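Local coordinates for thioredoxin-like protein (Klebsiella pneumoniae subsp. pneumoniae MGH 78578, PDB 3TY1), which is of unknown function but has the beta-supersandwich fold of aldose 1-epimerases and may bind carbohydrate, at residues L72-F77 with N188-H193; S233-Y238 with Y321-T326. All coordinates share one frame; numbering follows the deposited sequence. Where two conformers were deposited one is given.

Contact 1. Residues L72-F77 with N188-H193. With SO4 (sulfate ion), chain H.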
ATOM      1  N   LEU A  72     -16.677  -7.747 -12.901  1.00 23.79           N
ATOM      2  CA  LEU A  72     -17.389  -7.613 -11.626  1.00 25.31           C
ATOM      3  C   LEU A  72     -18.775  -8.259 -11.644  1.00 26.45           C
ATOM      4  O   LEU A  72     -19.164  -8.976 -10.717  1.00 27.47           O
ATOM      5  CB  LEU A  72     -17.551  -6.137 -11.280  1.00 25.02           C
ATOM      6  CG  LEU A  72     -16.283  -5.282 -11.059  1.00 33.40           C
ATOM      7  CD1 LEU A  72     -16.623  -3.963 -10.340  1.00 28.52           C
ATOM      8  CD2 LEU A  72     -15.211  -5.951 -10.324  1.00 29.06           C
ATOM      9  N   ARG A  73     -19.486  -8.032 -12.734  1.00 26.25           N
ATOM     10  CA  ARG A  73     -20.870  -8.467 -12.843  0.50 26.93           C
ATOM     11  C   ARG A  73     -21.342  -8.422 -14.289  1.00 28.87           C
ATOM     12  O   ARG A  73     -20.914  -7.586 -15.096  1.00 28.39           O
ATOM     13  CB  ARG A  73     -21.779  -7.607 -11.945  0.50 26.29           C
ATOM     14  CG  ARG A  73     -23.243  -7.997 -11.920  0.50 33.96           C
ATOM     15  CD  ARG A  73     -24.034  -7.012 -10.988  0.50 38.36           C
ATOM     16  NE  ARG A  73     -23.798  -7.308  -9.578  0.50 43.26           N
ATOM     17  CZ  ARG A  73     -24.194  -6.545  -8.555  0.50 46.77           C
ATOM     18  NH1 ARG A  73     -24.833  -5.397  -8.755  0.50 45.72           N
ATOM     19  NH2 ARG A  73     -23.940  -6.943  -7.322  0.50 45.52           N
ATOM     20  N   ILE A  74     -22.183  -9.408 -14.620  1.00 25.77           N
ATOM     21  CA  ILE A  74     -22.817  -9.528 -15.939  1.00 26.42           C
ATOM     22  C   ILE A  74     -24.309  -9.658 -15.660  1.00 29.14           C
ATOM     23  O   ILE A  74     -24.679 -10.533 -14.904  1.00 28.69           O
ATOM     24  CB  ILE A  74     -22.363 -10.751 -16.692  1.00 26.44           C
ATOM     25  CG1 ILE A  74     -20.824 -10.935 -16.702  1.00 28.82           C
ATOM     26  CG2 ILE A  74     -22.961 -10.734 -18.121  1.00 30.97           C
ATOM     27  CD1 ILE A  74     -20.105  -9.888 -17.496  1.00 28.28           C
ATOM     28  N   GLU A  75     -25.148  -8.767 -16.210  1.00 27.79           N
ATOM     29  CA  GLU A  75     -26.583  -8.752 -15.942  1.00 30.32           C
ATOM     30  C   GLU A  75     -27.349  -8.655 -17.251  1.00 29.30           C
ATOM     31  O   GLU A  75     -27.016  -7.843 -18.114  1.00 30.03           O
ATOM     32  CB  GLU A  75     -27.039  -7.538 -15.078  1.00 29.04           C
ATOM     33  CG  GLU A  75     -26.270  -7.278 -13.768  1.00 44.60           C
ATOM     34  CD  GLU A  75     -26.320  -5.784 -13.236  1.00 61.05           C
ATOM     35  OE1 GLU A  75     -25.619  -4.839 -13.769  1.00 47.70           O
ATOM     36  OE2 GLU A  75     -27.024  -5.573 -12.218  1.00 63.59           O
ATOM     37  N   GLY A  76     -28.424  -9.429 -17.361  1.00 26.92           N
ATOM     38  CA  GLY A  76     -29.303  -9.350 -18.508  1.00 28.49           C
ATOM     39  C   GLY A  76     -30.257 -10.519 -18.571  1.00 29.45           C
ATOM     40  O   GLY A  76     -30.105 -11.512 -17.841  1.00 31.99           O
ATOM     41  N   PHE A  77     -31.251 -10.383 -19.431  1.00 31.74           N
ATOM     42  CA  PHE A  77     -32.221 -11.434 -19.692  1.00 31.55           C
ATOM     43  C   PHE A  77     -32.887 -12.005 -18.427  1.00 33.83           C
ATOM     44  O   PHE A  77     -33.172 -13.198 -18.371  1.00 36.75           O
ATOM     45  CB  PHE A  77     -31.546 -12.534 -20.519  1.00 31.29           C
ATOM     46  CG  PHE A  77     -30.938 -12.027 -21.811  1.00 29.61           C
ATOM     47  CD1 PHE A  77     -31.729 -11.879 -22.953  1.00 34.04           C
ATOM     48  CD2 PHE A  77     -29.584 -11.659 -21.876  1.00 29.91           C
ATOM     49  CE1 PHE A  77     -31.174 -11.425 -24.161  1.00 34.40           C
ATOM     50  CE2 PHE A  77     -29.022 -11.175 -23.073  1.00 29.34           C
ATOM     51  CZ  PHE A  77     -29.831 -11.062 -24.225  1.00 33.08           C
ATOM     52  N   ASN A 188     -26.402 -12.716 -25.858  1.00 26.46           N
ATOM     53  CA  ASN A 188     -26.384 -13.271 -24.504  1.00 28.39           C
ATOM     54  C   ASN A 188     -25.004 -13.880 -24.164  1.00 31.05           C
ATOM     55  O   ASN A 188     -24.884 -14.563 -23.158  1.00 31.66           O
ATOM     56  CB  ASN A 188     -27.501 -14.343 -24.301  1.00 30.96           C
ATOM     57  CG  ASN A 188     -27.294 -15.577 -25.142  1.00 36.44           C
ATOM     58  OD1 ASN A 188     -26.638 -15.501 -26.192  1.00 34.20           O
ATOM     59  ND2 ASN A 188     -27.867 -16.734 -24.713  1.00 31.31           N
ATOM     60  N   SER A 189     -23.992 -13.687 -25.015  1.00 30.82           N
ATOM     61  CA  SER A 189     -22.670 -14.175 -24.718  1.00 27.76           C
ATOM     62  C   SER A 189     -21.615 -13.103 -24.883  1.00 29.66           C
ATOM     63  O   SER A 189     -21.826 -12.102 -25.570  1.00 28.21           O
ATOM     64  CB  SER A 189     -22.300 -15.363 -25.610  1.00 29.03           C
ATOM     65  OG  SER A 189     -22.120 -14.923 -26.936  1.00 31.87           O
ATOM     66  N   PHE A 190     -20.473 -13.317 -24.237  1.00 27.89           N
ATOM     67  CA  PHE A 190     -19.295 -12.474 -24.447  1.00 28.30           C
ATOM     68  C   PHE A 190     -18.104 -13.421 -24.482  1.00 28.67           C
ATOM     69  O   PHE A 190     -18.229 -14.558 -24.066  1.00 27.42           O
ATOM     70  CB  PHE A 190     -19.113 -11.395 -23.378  1.00 26.43           C
ATOM     71  CG  PHE A 190     -18.844 -11.905 -22.004  1.00 26.07           C
ATOM     72  CD1 PHE A 190     -19.901 -12.094 -21.088  1.00 24.80           C
ATOM     73  CD2 PHE A 190     -17.544 -12.155 -21.591  1.00 26.60           C
ATOM     74  CE1 PHE A 190     -19.646 -12.554 -19.817  1.00 30.03           C
ATOM     75  CE2 PHE A 190     -17.289 -12.618 -20.322  1.00 28.85           C
ATOM     76  CZ  PHE A 190     -18.326 -12.785 -19.429  1.00 26.33           C
ATOM     77  N   SER A 191     -16.974 -12.960 -25.011  1.00 27.50           N
ATOM     78  CA  SER A 191     -15.804 -13.825 -25.067  1.00 28.31           C
ATOM     79  C   SER A 191     -14.590 -13.074 -24.556  1.00 30.80           C
ATOM     80  O   SER A 191     -14.555 -11.842 -24.584  1.00 28.86           O
ATOM     81  CB  SER A 191     -15.580 -14.341 -26.491  1.00 33.91           C
ATOM     82  OG  SER A 191     -15.333 -13.257 -27.363  1.00 37.45           O
ATOM     83  N   LEU A 192     -13.625 -13.838 -24.051  1.00 29.13           N
ATOM     84  CA  LEU A 192     -12.321 -13.342 -23.665  1.00 26.88           C
ATOM     85  C   LEU A 192     -11.314 -13.931 -24.643  1.00 30.10           C
ATOM     86  O   LEU A 192     -11.399 -15.110 -24.973  1.00 31.72           O
ATOM     87  CB  LEU A 192     -11.956 -13.823 -22.253  1.00 27.96           C
ATOM     88  CG  LEU A 192     -12.915 -13.417 -21.141  1.00 28.47           C
ATOM     89  CD1 LEU A 192     -12.353 -13.912 -19.771  1.00 28.49           C
ATOM     90  CD2 LEU A 192     -13.089 -11.895 -21.158  1.00 28.19           C
ATOM     91  N   HIS A 193     -10.351 -13.116 -25.043  1.00 30.47           N
ATOM     92  CA  HIS A 193      -9.238 -13.483 -25.894  1.00 31.68           C
ATOM     93  C   HIS A 193      -8.021 -12.808 -25.336  1.00 32.21           C
ATOM     94  O   HIS A 193      -7.579 -11.789 -25.837  1.00 36.30           O
ATOM     95  CB  HIS A 193      -9.514 -13.072 -27.333  1.00 35.57           C
ATOM     96  CG  HIS A 193     -10.674 -13.799 -27.917  1.00 40.89           C
ATOM     97  ND1 HIS A 193     -10.596 -15.118 -28.314  1.00 48.56           N
ATOM     98  CD2 HIS A 193     -11.964 -13.428 -28.089  1.00 47.14           C
ATOM     99  CE1 HIS A 193     -11.781 -15.509 -28.751  1.00 54.67           C
ATOM    100  NE2 HIS A 193     -12.623 -14.497 -28.643  1.00 47.72           N
TER
HETATM  101  S   SO4 H 508     -15.365 -14.506 -30.852  1.00 79.81           S
HETATM  102  O1  SO4 H 508     -16.816 -14.711 -30.923  1.00 78.43           O
HETATM  103  O2  SO4 H 508     -14.682 -15.029 -32.031  1.00 84.10           O
HETATM  104  O3  SO4 H 508     -15.102 -13.074 -30.772  1.00 87.17           O
HETATM  105  O4  SO4 H 508     -14.829 -15.210 -29.681  1.00 81.68           O

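Contact 2. Residues S233-Y238 with Y321-T326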
ATOM      1  N   SER A 233     -12.029 -35.769  -8.516  1.00 41.96           N
ATOM      2  CA  SER A 233     -11.564 -36.117  -7.181  1.00 42.61           C
ATOM      3  C   SER A 233     -11.685 -34.958  -6.214  1.00 42.17           C
ATOM      4  O   SER A 233     -11.640 -33.778  -6.616  1.00 41.31           O
ATOM      5  CB  SER A 233     -10.117 -36.605  -7.223  1.00 44.46           C
ATOM      6  OG  SER A 233      -9.279 -35.658  -7.834  1.00 50.08           O
ATOM      7  N   PRO A 234     -11.894 -35.266  -4.930  1.00 42.63           N
ATOM      8  CA  PRO A 234     -12.025 -34.160  -3.996  1.00 39.58           C
ATOM      9  C   PRO A 234     -10.683 -33.493  -3.755  1.00 41.57           C
ATOM     10  O   PRO A 234      -9.658 -34.167  -3.780  1.00 43.39           O
ATOM     11  CB  PRO A 234     -12.529 -34.843  -2.724  1.00 40.70           C
ATOM     12  CG  PRO A 234     -11.995 -36.173  -2.781  1.00 43.28           C
ATOM     13  CD  PRO A 234     -11.950 -36.557  -4.234  1.00 44.93           C
ATOM     14  N   PHE A 235     -10.712 -32.172  -3.512  1.00 38.55           N
ATOM     15  CA  PHE A 235      -9.504 -31.372  -3.248  1.00 40.67           C
ATOM     16  C   PHE A 235      -8.795 -31.780  -1.943  1.00 42.96           C
ATOM     17  O   PHE A 235      -7.560 -31.766  -1.874  1.00 45.67           O
ATOM     18  CB  PHE A 235      -9.892 -29.876  -3.207  1.00 38.47           C
ATOM     19  CG  PHE A 235      -8.732 -28.946  -3.142  1.00 40.52           C
ATOM     20  CD1 PHE A 235      -8.138 -28.463  -4.316  1.00 41.87           C
ATOM     21  CD2 PHE A 235      -8.234 -28.514  -1.904  1.00 38.87           C
ATOM     22  CE1 PHE A 235      -7.065 -27.552  -4.257  1.00 37.47           C
ATOM     23  CE2 PHE A 235      -7.176 -27.621  -1.833  1.00 35.64           C
ATOM     24  CZ  PHE A 235      -6.579 -27.144  -3.008  1.00 38.81           C
ATOM     25  N   ASN A 236      -9.594 -32.131  -0.932  1.00 41.90           N
ATOM     26  CA  ASN A 236      -9.120 -32.563   0.396  1.00 42.06           C
ATOM     27  C   ASN A 236     -10.113 -33.568   1.005  1.00 43.03           C
ATOM     28  O   ASN A 236     -11.116 -33.927   0.373  1.00 43.68           O
ATOM     29  CB  ASN A 236      -8.914 -31.332   1.297  1.00 44.41           C
ATOM     30  CG  ASN A 236     -10.194 -30.473   1.469  1.00 41.96           C
ATOM     31  OD1 ASN A 236     -11.299 -30.896   1.139  1.00 40.36           O
ATOM     32  ND2 ASN A 236     -10.028 -29.269   2.002  1.00 40.58           N
ATOM     33  N   ASP A 237      -9.835 -34.022   2.227  1.00 47.62           N
ATOM     34  CA  ASP A 237     -10.672 -35.003   2.907  1.00 49.06           C
ATOM     35  C   ASP A 237     -12.093 -34.520   3.155  1.00 48.49           C
ATOM     36  O   ASP A 237     -13.053 -35.295   3.036  1.00 47.19           O
ATOM     37  CB  ASP A 237     -10.017 -35.422   4.245  1.00 53.47           C
ATOM     38  CG  ASP A 237      -8.775 -36.319   4.049  1.00 58.72           C
ATOM     39  OD1 ASP A 237      -8.628 -36.989   2.994  1.00 66.12           O
ATOM     40  OD2 ASP A 237      -7.934 -36.352   4.970  1.00 76.84           O
ATOM     41  N   TYR A 238     -12.229 -33.231   3.431  1.00 47.45           N
ATOM     42  CA  TYR A 238     -13.520 -32.657   3.706  1.00 46.76           C
ATOM     43  C   TYR A 238     -14.428 -32.764   2.501  1.00 46.22           C
ATOM     44  O   TYR A 238     -15.610 -32.998   2.677  1.00 48.40           O
ATOM     45  CB  TYR A 238     -13.385 -31.208   4.150  1.00 45.22           C
ATOM     46  CG  TYR A 238     -14.699 -30.556   4.473  1.00 45.28           C
ATOM     47  CD1 TYR A 238     -15.394 -30.887   5.641  1.00 49.14           C
ATOM     48  CD2 TYR A 238     -15.246 -29.575   3.634  1.00 39.70           C
ATOM     49  CE1 TYR A 238     -16.622 -30.284   5.954  1.00 47.42           C
ATOM     50  CE2 TYR A 238     -16.471 -28.975   3.941  1.00 39.80           C
ATOM     51  CZ  TYR A 238     -17.147 -29.327   5.115  1.00 45.51           C
ATOM     52  OH  TYR A 238     -18.346 -28.727   5.416  1.00 44.01           O
ATOM     53  N   TYR A 321      -4.496 -26.498 -10.702  1.00 37.76           N
ATOM     54  CA  TYR A 321      -5.468 -26.611  -9.636  1.00 36.30           C
ATOM     55  C   TYR A 321      -5.058 -25.579  -8.588  1.00 38.38           C
ATOM     56  O   TYR A 321      -4.015 -24.932  -8.701  1.00 39.13           O
ATOM     57  CB  TYR A 321      -5.525 -28.037  -9.050  1.00 37.91           C
ATOM     58  CG  TYR A 321      -6.020 -29.055 -10.045  1.00 38.18           C
ATOM     59  CD1 TYR A 321      -7.309 -28.960 -10.605  1.00 38.35           C
ATOM     60  CD2 TYR A 321      -5.221 -30.120 -10.438  1.00 44.39           C
ATOM     61  CE1 TYR A 321      -7.769 -29.945 -11.526  1.00 41.45           C
ATOM     62  CE2 TYR A 321      -5.664 -31.067 -11.353  1.00 44.56           C
ATOM     63  CZ  TYR A 321      -6.934 -30.981 -11.900  1.00 43.46           C
ATOM     64  OH  TYR A 321      -7.361 -31.937 -12.821  1.00 43.02           O
ATOM     65  N   ALA A 322      -5.900 -25.422  -7.570  1.00 35.83           N
ATOM     66  CA  ALA A 322      -5.726 -24.370  -6.586  1.00 35.77           C
ATOM     67  C   ALA A 322      -4.757 -24.672  -5.443  1.00 36.71           C
ATOM     68  O   ALA A 322      -4.650 -23.872  -4.486  1.00 33.86           O
ATOM     69  CB  ALA A 322      -7.132 -23.945  -6.029  1.00 32.86           C
ATOM     70  N   TYR A 323      -4.065 -25.809  -5.510  1.00 37.76           N
ATOM     71  CA  TYR A 323      -2.995 -26.090  -4.558  1.00 36.65           C
ATOM     72  C   TYR A 323      -1.902 -25.033  -4.684  1.00 35.97           C
ATOM     73  O   TYR A 323      -1.838 -24.359  -5.691  1.00 37.42           O
ATOM     74  CB  TYR A 323      -2.373 -27.469  -4.770  1.00 37.69           C
ATOM     75  CG  TYR A 323      -3.329 -28.617  -4.600  1.00 37.33           C
ATOM     76  CD1 TYR A 323      -3.804 -28.961  -3.350  1.00 37.00           C
ATOM     77  CD2 TYR A 323      -3.767 -29.363  -5.705  1.00 46.23           C
ATOM     78  CE1 TYR A 323      -4.690 -30.026  -3.188  1.00 41.48           C
ATOM     79  CE2 TYR A 323      -4.652 -30.427  -5.556  1.00 43.89           C
ATOM     80  CZ  TYR A 323      -5.112 -30.742  -4.293  1.00 41.61           C
ATOM     81  OH  TYR A 323      -5.993 -31.771  -4.109  1.00 42.60           O
ATOM     82  N   PRO A 324      -1.054 -24.865  -3.642  1.00 37.16           N
ATOM     83  CA  PRO A 324       0.029 -23.894  -3.711  1.00 37.10           C
ATOM     84  C   PRO A 324       1.051 -24.210  -4.797  1.00 38.37           C
ATOM     85  O   PRO A 324       1.126 -25.338  -5.272  1.00 40.23           O
ATOM     86  CB  PRO A 324       0.676 -23.965  -2.321  1.00 39.15           C
ATOM     87  CG  PRO A 324      -0.326 -24.572  -1.446  1.00 42.00           C
ATOM     88  CD  PRO A 324      -1.131 -25.496  -2.314  1.00 39.67           C
ATOM     89  N   VAL A 325       1.816 -23.203  -5.172  1.00 37.57           N
ATOM     90  CA  VAL A 325       2.785 -23.300  -6.257  1.00 40.71           C
ATOM     91  C   VAL A 325       3.825 -24.414  -6.042  1.00 43.38           C
ATOM     92  O   VAL A 325       4.311 -24.992  -7.023  1.00 44.41           O
ATOM     93  CB  VAL A 325       3.451 -21.926  -6.517  1.00 41.91           C
ATOM     94  CG1 VAL A 325       4.338 -21.517  -5.313  1.00 40.49           C
ATOM     95  CG2 VAL A 325       4.222 -21.943  -7.829  1.00 41.34           C
ATOM     96  N   THR A 326       4.121 -24.738  -4.778  1.00 44.14           N
ATOM     97  CA  THR A 326       4.984 -25.866  -4.424  1.00 46.90           C
ATOM     98  C   THR A 326       4.415 -27.199  -4.931  1.00 45.78           C
ATOM     99  O   THR A 326       5.126 -27.984  -5.515  1.00 50.30           O
ATOM    100  CB  THR A 326       5.220 -25.946  -2.876  1.00 48.66           C
ATOM    101  OG1 THR A 326       3.964 -25.793  -2.200  1.00 49.59           O
ATOM    102  CG2 THR A 326       6.168 -24.857  -2.417  1.00 47.70           C
TER

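Contact 1. Residues L72-F77 with N188-H193
I74 and F190 face each other across the interface between two beta sheets, their side chains coming from opposite directions. From I74 CB, which stays 4.5 Å from F190 CE1, the chain forks. CG2 makes only a marginal approach to the ring, whereas I74 CG1 lies 3.7 Å from F190 CE1. CG1 sits anti to the carbonyl carbon (chi1 -48°), and from there I74 CD1 comes within 3.6 Å of F190 CE1 and 3.9 Å of F190 CZ. The methyl meets the ring obliquely. A branched aliphatic chain and a phenyl ring suit this buried place because neither brings a polar group needing a partner, and no hydrogen bond links the segments. At the strand end, F77 CE2 lies 3.7 Å from both N188 CA and N188 CB. The N188 amide, its plane 75° from the ring, leads away and gives ND2 to the carbonyl of L351, while F77 also stacks on H353. On the other side of strand 189-198, H193 NE2 is modelled 2.5 Å from sulfate O4, unusually close for a hydrogen bond, so its detail is doubtful; ND1 is hydrogen-bonded to D346. The sulfate probably came from the crystallisation liquor. Strand 70-76, between strands 60-64 and 79-81 of a six-stranded sheet, thus packs on strand 189-198 of the large sheet, which is flanked by 173-183 and 342-352; the touching parts run in roughly opposite directions (159°). L59, I61 and M113 also touch I74, while L181 and Y349 border F190.

Contact 2. Residues S233-Y238 with Y321-T326
This is a buried aromatic stack, reinforced by a hydrogen bond, between the loop that follows strand 231-234 and the loop leading into helix 325-330. The rings of F235 and Y323 form an offset stack, their centroids 4.0 Å apart and their planes 13° from parallel. The two side chains slide past each other in opposite directions, which places F235 CE1 over the centre of the tyrosine ring, 3.5 Å above it, while Y323 CE1 lies toward the rim of the phenylalanine. F235 holds CG anti to its backbone N (chi1 -172°), and this sends the ring toward Y323. F235 CE1 also touches A322 CB at 4.0 Å, where a small methyl fits beside the ring. The tyrosine hydroxyl passes back to the other backbone: Y323 OH donates to F235 O over 2.7 Å, slightly out of the carbonyl plane. H124 meets the F235 ring at a steep angle, and N262 makes a weak hydrogen bond to the Y323 hydroxyl. Tyrosine suits its place because its ring supplies the apolar face and its hydroxyl serves a buried carbonyl. Stack and bond join the same two residues, so together they probably fix how far the rings slide and how they are turned.

In the fold
Contacts 1 and 2 lie on opposite sides of the chain's centre and do not touch: their centres are 29 Å apart and their nearest atoms about 17 Å. The centre of contact 1 is about 11 Å, and that of contact 2 about 19 Å, from the chain's centre. Contact 1 joins two sheets without hydrogen bonds, mainly through side chains, whereas contact 2 joins two loops with one side-chain-to-backbone bond. They follow one another along the chain, and strand 189-198 of contact 1 precedes strand 204-214, part of the mixed sheet that also includes strand 231-234. A sulfate is bound at contact 1, and a sulfate lies about 6 Å from the A322 side chain in contact 2. Neither observation establishes a sugar site.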